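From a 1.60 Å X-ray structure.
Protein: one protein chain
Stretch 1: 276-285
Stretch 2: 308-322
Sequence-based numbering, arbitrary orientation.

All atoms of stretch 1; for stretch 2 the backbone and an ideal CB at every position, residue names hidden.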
ATOM      1  N   VAL A 276      13.931 -13.412  -9.419  1.00 23.08           N
ATOM      2  CA  VAL A 276      14.021 -12.443  -8.326  1.00 24.36           C
ATOM      3  C   VAL A 276      13.593 -12.991  -6.951  1.00 23.43           C
ATOM      4  O   VAL A 276      12.980 -14.056  -6.841  1.00 26.01           O
ATOM      5  CB  VAL A 276      13.169 -11.187  -8.645  1.00 23.47           C
ATOM      6  CG1 VAL A 276      13.516 -10.613 -10.018  1.00 23.61           C
ATOM      7  CG2 VAL A 276      11.685 -11.510  -8.553  1.00 27.06           C
ATOM      8  N   ASP A 277      13.943 -12.264  -5.896  1.00 22.82           N
ATOM      9  CA  ASP A 277      13.531 -12.618  -4.540  1.00 22.82           C
ATOM     10  C   ASP A 277      12.093 -12.209  -4.261  1.00 23.96           C
ATOM     11  O   ASP A 277      11.364 -12.946  -3.596  1.00 24.82           O
ATOM     12  CB  ASP A 277      14.484 -11.985  -3.528  1.00 24.27           C
ATOM     13  CG  ASP A 277      15.869 -12.607  -3.577  1.00 28.97           C
ATOM     14  OD1 ASP A 277      16.025 -13.707  -3.007  1.00 33.41           O
ATOM     15  OD2 ASP A 277      16.777 -12.037  -4.221  1.00 24.54           O
ATOM     16  N   PHE A 278      11.684 -11.046  -4.751  1.00 20.97           N
ATOM     17  CA  PHE A 278      10.282 -10.664  -4.687  1.00 19.93           C
ATOM     18  C   PHE A 278       9.931  -9.647  -5.755  1.00 20.77           C
ATOM     19  O   PHE A 278      10.817  -9.035  -6.369  1.00 19.11           O
ATOM     20  CB  PHE A 278       9.920 -10.139  -3.296  1.00 19.65           C
ATOM     21  CG  PHE A 278      10.581  -8.838  -2.903  1.00 20.36           C
ATOM     22  CD1 PHE A 278      10.012  -7.613  -3.243  1.00 21.34           C
ATOM     23  CD2 PHE A 278      11.723  -8.839  -2.130  1.00 20.35           C
ATOM     24  CE1 PHE A 278      10.603  -6.407  -2.838  1.00 19.54           C
ATOM     25  CE2 PHE A 278      12.310  -7.660  -1.715  1.00 19.51           C
ATOM     26  CZ  PHE A 278      11.752  -6.438  -2.072  1.00 21.31           C
ATOM     27  N   VAL A 279       8.634  -9.539  -6.019  1.00 20.85           N
ATOM     28  CA  VAL A 279       8.079  -8.550  -6.942  1.00 18.37           C
ATOM     29  C   VAL A 279       7.101  -7.655  -6.201  1.00 17.99           C
ATOM     30  O   VAL A 279       6.467  -8.073  -5.229  1.00 18.99           O
ATOM     31  CB  VAL A 279       7.342  -9.192  -8.144  1.00 20.15           C
ATOM     32  CG1 VAL A 279       8.301 -10.044  -8.989  1.00 20.74           C
ATOM     33  CG2 VAL A 279       6.162 -10.036  -7.686  1.00 23.62           C
ATOM     34  N   VAL A 280       7.020  -6.420  -6.679  1.00 16.78           N
ATOM     35  CA  VAL A 280       6.004  -5.457  -6.251  1.00 16.22           C
ATOM     36  C   VAL A 280       5.040  -5.252  -7.417  1.00 18.34           C
ATOM     37  O   VAL A 280       5.424  -4.718  -8.456  1.00 17.92           O
ATOM     38  CB  VAL A 280       6.622  -4.111  -5.811  1.00 15.82           C
ATOM     39  CG1 VAL A 280       5.536  -3.094  -5.529  1.00 17.39           C
ATOM     40  CG2 VAL A 280       7.482  -4.294  -4.575  1.00 22.26           C
ATOM     41  N   ILE A 281       3.799  -5.714  -7.250  1.00 17.84           N
ATOM     42  CA  ILE A 281       2.801  -5.603  -8.307  1.00 16.01           C
ATOM     43  C   ILE A 281       1.960  -4.371  -8.051  1.00 17.81           C
ATOM     44  O   ILE A 281       1.434  -4.195  -6.954  1.00 18.02           O
ATOM     45  CB  ILE A 281       1.899  -6.851  -8.407  1.00 16.41           C
ATOM     46  CG1 ILE A 281       2.756  -8.126  -8.467  1.00 20.14           C
ATOM     47  CG2 ILE A 281       0.965  -6.736  -9.619  1.00 20.14           C
ATOM     48  CD1 ILE A 281       1.979  -9.409  -8.664  1.00 20.32           C
ATOM     49  N   MET A 282       1.852  -3.516  -9.054  1.00 16.63           N
ATOM     50  CA  MET A 282       1.158  -2.241  -8.903  1.00 14.80           C
ATOM     51  C   MET A 282      -0.360  -2.416  -8.990  1.00 18.40           C
ATOM     52  O   MET A 282      -1.016  -1.950  -9.932  1.00 17.63           O
ATOM     53  CB  MET A 282       1.654  -1.251  -9.951  1.00 18.15           C
ATOM     54  CG  MET A 282       3.097  -0.863  -9.718  1.00 18.51           C
ATOM     55  SD  MET A 282       3.698   0.414 -10.830  1.00 22.21           S
ATOM     56  CE  MET A 282       3.514  -0.437 -12.398  1.00 19.71           C
ATOM     57  N   THR A 283      -0.907  -3.065  -7.966  1.00 17.81           N
ATOM     58  CA  THR A 283      -2.340  -3.329  -7.865  1.00 17.58           C
ATOM     59  C   THR A 283      -3.115  -2.094  -7.365  1.00 17.54           C
ATOM     60  O   THR A 283      -3.735  -2.099  -6.296  1.00 16.69           O
ATOM     61  CB  THR A 283      -2.587  -4.556  -6.952  1.00 15.71           C
ATOM     62  OG1 THR A 283      -1.613  -4.572  -5.893  1.00 17.21           O
ATOM     63  CG2 THR A 283      -2.452  -5.851  -7.738  1.00 17.57           C
ATOM     64  N   TYR A 284      -3.047  -1.024  -8.151  1.00 16.32           N
ATOM     65  CA  TYR A 284      -3.786   0.194  -7.867  1.00 14.66           C
ATOM     66  C   TYR A 284      -3.950   0.981  -9.166  1.00 18.54           C
ATOM     67  O   TYR A 284      -3.454   0.553 -10.204  1.00 20.81           O
ATOM     68  CB  TYR A 284      -3.090   0.994  -6.767  1.00 14.16           C
ATOM     69  CG  TYR A 284      -1.605   1.162  -6.918  1.00 17.90           C
ATOM     70  CD1 TYR A 284      -1.100   2.034  -7.863  1.00 20.49           C
ATOM     71  CD2 TYR A 284      -0.707   0.458  -6.129  1.00 18.65           C
ATOM     72  CE1 TYR A 284       0.253   2.217  -8.025  1.00 29.65           C
ATOM     73  CE2 TYR A 284       0.668   0.642  -6.283  1.00 23.09           C
ATOM     74  CZ  TYR A 284       1.131   1.523  -7.235  1.00 25.52           C
ATOM     75  OH  TYR A 284       2.474   1.729  -7.415  1.00 30.34           O
ATOM     76  N   ASP A 285      -4.678   2.101  -9.104  1.00 17.69           N
ATOM     77  CA  ASP A 285      -4.974   3.001 -10.242  1.00 14.72           C
ATOM     78  C   ASP A 285      -5.938   2.421 -11.294  1.00 21.42           C
ATOM     79  O   ASP A 285      -5.769   2.651 -12.494  1.00 25.12           O
ATOM     80  CB  ASP A 285      -3.690   3.455 -10.939  1.00 19.60           C
ATOM     81  CG  ASP A 285      -2.891   4.413 -10.097  1.00 27.14           C
ATOM     82  OD1 ASP A 285      -3.469   5.006  -9.154  1.00 25.37           O
ATOM     83  OD2 ASP A 285      -1.687   4.583 -10.383  1.00 26.35           O
ATOM     84  N   UNK A 308      -3.798 -14.452 -10.614  1.00 22.44           N
ATOM     85  CA  UNK A 308      -3.015 -14.655 -11.823  1.00 24.47           C
ATOM     86  C   UNK A 308      -1.540 -14.731 -11.447  1.00 26.59           C
ATOM     87  O   UNK A 308      -0.835 -15.619 -11.911  1.00 24.22           O
ATOM     88  CB  UNK A 308      -3.266 -13.537 -12.836  1.00 24.47           C
ATOM     89  N   UNK A 309      -1.083 -13.829 -10.581  1.00 23.21           N
ATOM     90  CA  UNK A 309       0.325 -13.826 -10.180  1.00 19.32           C
ATOM     91  C   UNK A 309       0.751 -15.169  -9.559  1.00 25.81           C
ATOM     92  O   UNK A 309       1.815 -15.691  -9.874  1.00 23.78           O
ATOM     93  CB  UNK A 309       0.579 -12.690  -9.187  1.00 19.32           C
ATOM     94  N   UNK A 310      -0.090 -15.723  -8.683  1.00 24.15           N
ATOM     95  CA  UNK A 310       0.175 -17.015  -8.040  1.00 23.40           C
ATOM     96  C   UNK A 310       0.278 -18.147  -9.046  1.00 24.75           C
ATOM     97  O   UNK A 310       0.937 -19.143  -8.787  1.00 28.52           O
ATOM     98  CB  UNK A 310      -0.923 -17.334  -7.023  1.00 23.40           C
ATOM     99  N   UNK A 311      -0.405 -18.019 -10.177  1.00 23.95           N
ATOM    100  CA  UNK A 311      -0.316 -19.050 -11.211  1.00 25.33           C
ATOM    101  C   UNK A 311       1.019 -19.013 -11.936  1.00 29.26           C
ATOM    102  O   UNK A 311       1.389 -19.987 -12.585  1.00 28.07           O
ATOM    103  CB  UNK A 311      -1.455 -18.887 -12.219  1.00 25.33           C
ATOM    104  N   UNK A 312       1.754 -17.910 -11.801  1.00 27.57           N
ATOM    105  CA  UNK A 312       2.996 -17.696 -12.540  1.00 27.03           C
ATOM    106  C   UNK A 312       4.245 -17.798 -11.675  1.00 25.33           C
ATOM    107  O   UNK A 312       5.343 -17.917 -12.211  1.00 27.22           O
ATOM    108  CB  UNK A 312       2.961 -16.323 -13.214  1.00 27.03           C
ATOM    109  N   UNK A 313       4.091 -17.669 -10.361  1.00 24.73           N
ATOM    110  CA  UNK A 313       5.231 -17.623  -9.443  1.00 23.01           C
ATOM    111  C   UNK A 313       4.809 -17.992  -8.025  1.00 24.49           C
ATOM    112  O   UNK A 313       3.614 -17.966  -7.695  1.00 26.83           O
ATOM    113  CB  UNK A 313       5.870 -16.233  -9.454  1.00 23.01           C
ATOM    114  N   UNK A 314       5.785 -18.337  -7.167  1.00 28.16           N
ATOM    115  CA  UNK A 314       5.471 -18.693  -5.771  1.00 28.05           C
ATOM    116  C   UNK A 314       4.803 -17.551  -4.998  1.00 32.42           C
ATOM    117  O   UNK A 314       5.221 -16.401  -5.120  1.00 25.69           O
ATOM    118  CB  UNK A 314       6.750 -19.113  -5.044  1.00 28.05           C
ATOM    119  N   UNK A 315       3.774 -17.861  -4.197  1.00 28.65           N
ATOM    120  CA  UNK A 315       3.037 -16.793  -3.515  1.00 27.15           C
ATOM    121  C   UNK A 315       3.876 -15.918  -2.586  1.00 24.88           C
ATOM    122  O   UNK A 315       3.594 -14.722  -2.478  1.00 24.30           O
ATOM    123  CB  UNK A 315       1.896 -17.412  -2.705  1.00 27.15           C
ATOM    124  N   UNK A 316       4.894 -16.496  -1.947  1.00 26.57           N
ATOM    125  CA  UNK A 316       5.726 -15.752  -0.993  1.00 25.14           C
ATOM    126  C   UNK A 316       6.512 -14.624  -1.657  1.00 26.73           C
ATOM    127  O   UNK A 316       6.970 -13.699  -0.981  1.00 24.93           O
ATOM    128  CB  UNK A 316       6.696 -16.706  -0.293  1.00 25.14           C
ATOM    129  N   UNK A 317       6.705 -14.709  -2.969  1.00 22.85           N
ATOM    130  CA  UNK A 317       7.439 -13.677  -3.682  1.00 19.70           C
ATOM    131  C   UNK A 317       6.584 -12.449  -4.006  1.00 22.14           C
ATOM    132  O   UNK A 317       7.102 -11.449  -4.488  1.00 24.22           O
ATOM    133  CB  UNK A 317       8.013 -14.259  -4.975  1.00 19.70           C
ATOM    134  N   UNK A 318       5.282 -12.538  -3.762  1.00 23.01           N
ATOM    135  CA  UNK A 318       4.368 -11.477  -4.190  1.00 20.21           C
ATOM    136  C   UNK A 318       4.144 -10.413  -3.108  1.00 17.08           C
ATOM    137  O   UNK A 318       3.681 -10.725  -1.997  1.00 19.33           O
ATOM    138  CB  UNK A 318       3.024 -12.087  -4.593  1.00 20.21           C
ATOM    139  N   UNK A 319       4.475  -9.168  -3.452  1.00 17.00           N
ATOM    140  CA  UNK A 319       4.139  -8.007  -2.636  1.00 18.85           C
ATOM    141  C   UNK A 319       3.017  -7.259  -3.326  1.00 18.96           C
ATOM    142  O   UNK A 319       3.176  -6.793  -4.452  1.00 19.55           O
ATOM    143  CB  UNK A 319       5.353  -7.102  -2.417  1.00 18.85           C
ATOM    144  N   UNK A 320       1.877  -7.172  -2.650  1.00 16.44           N
ATOM    145  CA  UNK A 320       0.703  -6.470  -3.167  1.00 17.56           C
ATOM    146  C   UNK A 320       0.866  -4.962  -3.044  1.00 16.82           C
ATOM    147  O   UNK A 320       1.007  -4.432  -1.937  1.00 15.74           O
ATOM    148  CB  UNK A 320      -0.558  -6.922  -2.428  1.00 17.56           C
ATOM    149  N   UNK A 321       0.832  -4.263  -4.173  1.00 17.19           N
ATOM    150  CA  UNK A 321       0.860  -2.809  -4.157  1.00 13.60           C
ATOM    151  C   UNK A 321      -0.402  -2.242  -3.544  1.00 17.52           C
ATOM    152  O   UNK A 321      -1.498  -2.740  -3.794  1.00 15.73           O
ATOM    153  CB  UNK A 321       1.046  -2.262  -5.574  1.00 13.60           C
ATOM    154  N   UNK A 322      -0.239  -1.230  -2.690  1.00 15.44           N
ATOM    155  CA  UNK A 322      -1.370  -0.579  -2.044  1.00 17.33           C
ATOM    156  C   UNK A 322      -1.202   0.931  -2.028  1.00 14.59           C
ATOM    157  O   UNK A 322      -0.245   1.441  -1.465  1.00 13.87           O
ATOM    158  CB  UNK A 322      -1.542  -1.103  -0.617  1.00 17.33           C
TER

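Positions 308, 310 and 311 have helical backbone angles, and no atom of stretch 1 lies within 5.5 Å of their ideal CB atoms, nor of that at 312; the residues are Tyr308, Lys310, Ser311 and Gln312. Position 309 differs: its ideal CB points toward stretch 1 and lies 3.6 Å from Ile281 CD1, so a small apolar group suits best. It is Ala309, whose CB packs against that methyl.

At 313, phi/psi of -159/163 is extended and the CB points toward stretch 1, but nothing lies within 5.5 Å. A long apolar chain could cross the gap to Val279. Met313 does so, placing SD 3.7 Å from Val279 CG2.

Positions 314, 315 and 316 leave stretch 1 out of reach of their ideal CB atoms. The phi values of -61° and -59° at 314 and 315 would admit proline, among many others; the residues are Pro314, Pro315 and Gln316.

Position 317 has its CB 3.9 Å from Asp277 O, and Val276 O lies further out and could accept from a donor. A long side chain ending in a donor, lysine or arginine, fits, though shorter polar ones are possible. Lys317 runs out with chi2 to chi4 all t, and its NZ donates to Val276 O at 2.7 Å. Its backbone O accepts from Val279 N at 2.9 Å, opening the parallel ladder.

At 318 the CB shares a sheet face with Val279 and Ile281, 4.9 Å from Val279 CG2, which suits a medium apolar side chain; valine, isoleucine, leucine or methionine would serve. Ile318 sets CG2 4.0 Å from Ile281 CD1.

Position 319 points to the other face, beside Val280 and the Phe278 ring; an apolar chain of some length is expected. Met319 brings CG 3.7 Å from Phe278 CD1 and CB 4.1 Å from Val280 CG2. Its backbone bonds twice: N to Val279 O at 2.9 Å, O from Ile281 N at 3.1 Å.

At 320 the CB returns to the Val279 face, 4.3 Å from Thr283 OG1; several apolar residues would do. Met320 lays CG 3.5 Å from Thr283 OG1.

Position 321 is the most constrained: an ideal CB would stand 2.4 Å from Ile281 O, a clash, and 3.0 Å from Tyr284 CE2. Glycine is indicated, and Gly321 is found. Its N donates to Ile281 O at 2.8 Å, while its O accepts from Thr283 OG1 at 2.8 Å.

At 322 the CB points away, leaving the choice wide. The O of water 1 lies 3.1 Å from Gln322 OE1 and 2.9 Å from Thr283 O, close enough to link the two, though which neighbours receive its protons is not settled.

Stretch 2 (308-322) YAKSQMPPQKIMMGQ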
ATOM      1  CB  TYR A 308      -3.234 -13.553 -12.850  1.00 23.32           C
ATOM      2  CG  TYR A 308      -2.216 -13.669 -13.962  1.00 29.75           C
ATOM      3  CD1 TYR A 308      -2.285 -14.699 -14.881  1.00 28.97           C
ATOM      4  CD2 TYR A 308      -1.159 -12.796 -14.040  1.00 23.00           C
ATOM      5  CE1 TYR A 308      -1.337 -14.826 -15.885  1.00 29.99           C
ATOM      6  CE2 TYR A 308      -0.195 -12.907 -15.039  1.00 26.57           C
ATOM      7  CZ  TYR A 308      -0.293 -13.933 -15.951  1.00 25.58           C
ATOM      8  OH  TYR A 308       0.662 -14.052 -16.943  1.00 35.03           O
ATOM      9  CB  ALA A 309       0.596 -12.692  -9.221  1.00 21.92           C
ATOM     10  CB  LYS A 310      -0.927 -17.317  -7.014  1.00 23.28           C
ATOM     11  CG  LYS A 310      -0.757 -16.514  -5.771  1.00 28.30           C
ATOM     12  CD  LYS A 310      -1.883 -16.776  -4.767  1.00 31.30           C
ATOM     13  CE  LYS A 310      -2.083 -18.232  -4.459  1.00 34.30           C
ATOM     14  NZ  LYS A 310      -3.172 -18.392  -3.447  1.00 37.62           N
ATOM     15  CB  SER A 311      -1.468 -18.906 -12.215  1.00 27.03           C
ATOM     16  OG  SER A 311      -1.233 -17.895 -13.181  1.00 28.55           O
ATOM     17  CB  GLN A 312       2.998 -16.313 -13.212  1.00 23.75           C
ATOM     18  CG  GLN A 312       1.846 -16.050 -14.159  1.00 24.25           C
ATOM     19  CD  GLN A 312       1.810 -17.016 -15.330  1.00 27.99           C
ATOM     20  OE1 GLN A 312       2.703 -17.024 -16.180  1.00 31.25           O
ATOM     21  NE2 GLN A 312       0.791 -17.861 -15.355  1.00 34.11           N
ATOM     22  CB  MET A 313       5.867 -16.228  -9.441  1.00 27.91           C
ATOM     23  CG  MET A 313       5.037 -15.213  -8.645  1.00 23.94           C
ATOM     24  SD  MET A 313       5.676 -13.529  -8.813  1.00 25.23           S
ATOM     25  CE  MET A 313       5.212 -13.143 -10.504  1.00 25.87           C
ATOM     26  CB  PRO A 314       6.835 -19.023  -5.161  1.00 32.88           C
ATOM     27  CG  PRO A 314       7.742 -19.282  -6.312  1.00 33.23           C
ATOM     28  CD  PRO A 314       7.222 -18.464  -7.468  1.00 31.95           C
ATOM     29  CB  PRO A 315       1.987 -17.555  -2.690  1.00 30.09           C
ATOM     30  CG  PRO A 315       1.870 -18.876  -3.319  1.00 38.09           C
ATOM     31  CD  PRO A 315       3.196 -19.190  -3.929  1.00 32.92           C
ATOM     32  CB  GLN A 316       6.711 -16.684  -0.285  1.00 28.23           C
ATOM     33  CG  GLN A 316       7.634 -17.450  -1.210  1.00 41.81           C
ATOM     34  CD  GLN A 316       7.088 -18.808  -1.612  1.00 58.17           C
ATOM     35  OE1 GLN A 316       5.901 -18.960  -1.905  1.00 62.39           O
ATOM     36  NE2 GLN A 316       7.963 -19.802  -1.643  1.00 67.33           N
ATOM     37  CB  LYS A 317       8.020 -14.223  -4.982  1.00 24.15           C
ATOM     38  CG  LYS A 317       9.090 -15.242  -4.770  1.00 24.82           C
ATOM     39  CD  LYS A 317       9.912 -15.448  -6.040  1.00 24.35           C
ATOM     40  CE  LYS A 317      11.035 -16.472  -5.816  1.00 24.39           C
ATOM     41  NZ  LYS A 317      11.966 -16.594  -6.973  1.00 25.25           N
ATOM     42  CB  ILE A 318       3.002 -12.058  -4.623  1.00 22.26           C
ATOM     43  CG1 ILE A 318       3.185 -13.004  -5.806  1.00 23.70           C
ATOM     44  CG2 ILE A 318       2.029 -10.919  -4.990  1.00 20.97           C
ATOM     45  CD1 ILE A 318       1.976 -13.870  -6.128  1.00 24.76           C
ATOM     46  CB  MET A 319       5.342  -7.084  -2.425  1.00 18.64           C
ATOM     47  CG  MET A 319       6.599  -7.760  -1.881  1.00 18.35           C
ATOM     48  SD  MET A 319       6.386  -8.326  -0.171  1.00 25.40           S
ATOM     49  CE  MET A 319       7.479  -9.757  -0.157  1.00 42.40           C
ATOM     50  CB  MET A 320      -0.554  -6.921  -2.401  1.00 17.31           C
ATOM     51  CG  MET A 320      -1.855  -6.249  -2.862  1.00 14.75           C
ATOM     52  SD  MET A 320      -3.237  -6.649  -1.763  1.00 18.66           S
ATOM     53  CE  MET A 320      -2.832  -5.642  -0.344  1.00 17.53           C
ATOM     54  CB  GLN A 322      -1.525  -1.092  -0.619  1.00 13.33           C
ATOM     55  CG  GLN A 322      -2.693  -0.469   0.132  1.00 13.37           C
ATOM     56  CD  GLN A 322      -4.040  -0.803  -0.505  1.00 16.77           C
ATOM     57  OE1 GLN A 322      -4.330  -1.965  -0.806  1.00 16.29           O
ATOM     58  NE2 GLN A 322      -4.864   0.222  -0.720  1.00 16.53           N
TER
HETATM   59  O   HOH W   1      -4.573  -3.055  -3.681  1.00 15.44           O
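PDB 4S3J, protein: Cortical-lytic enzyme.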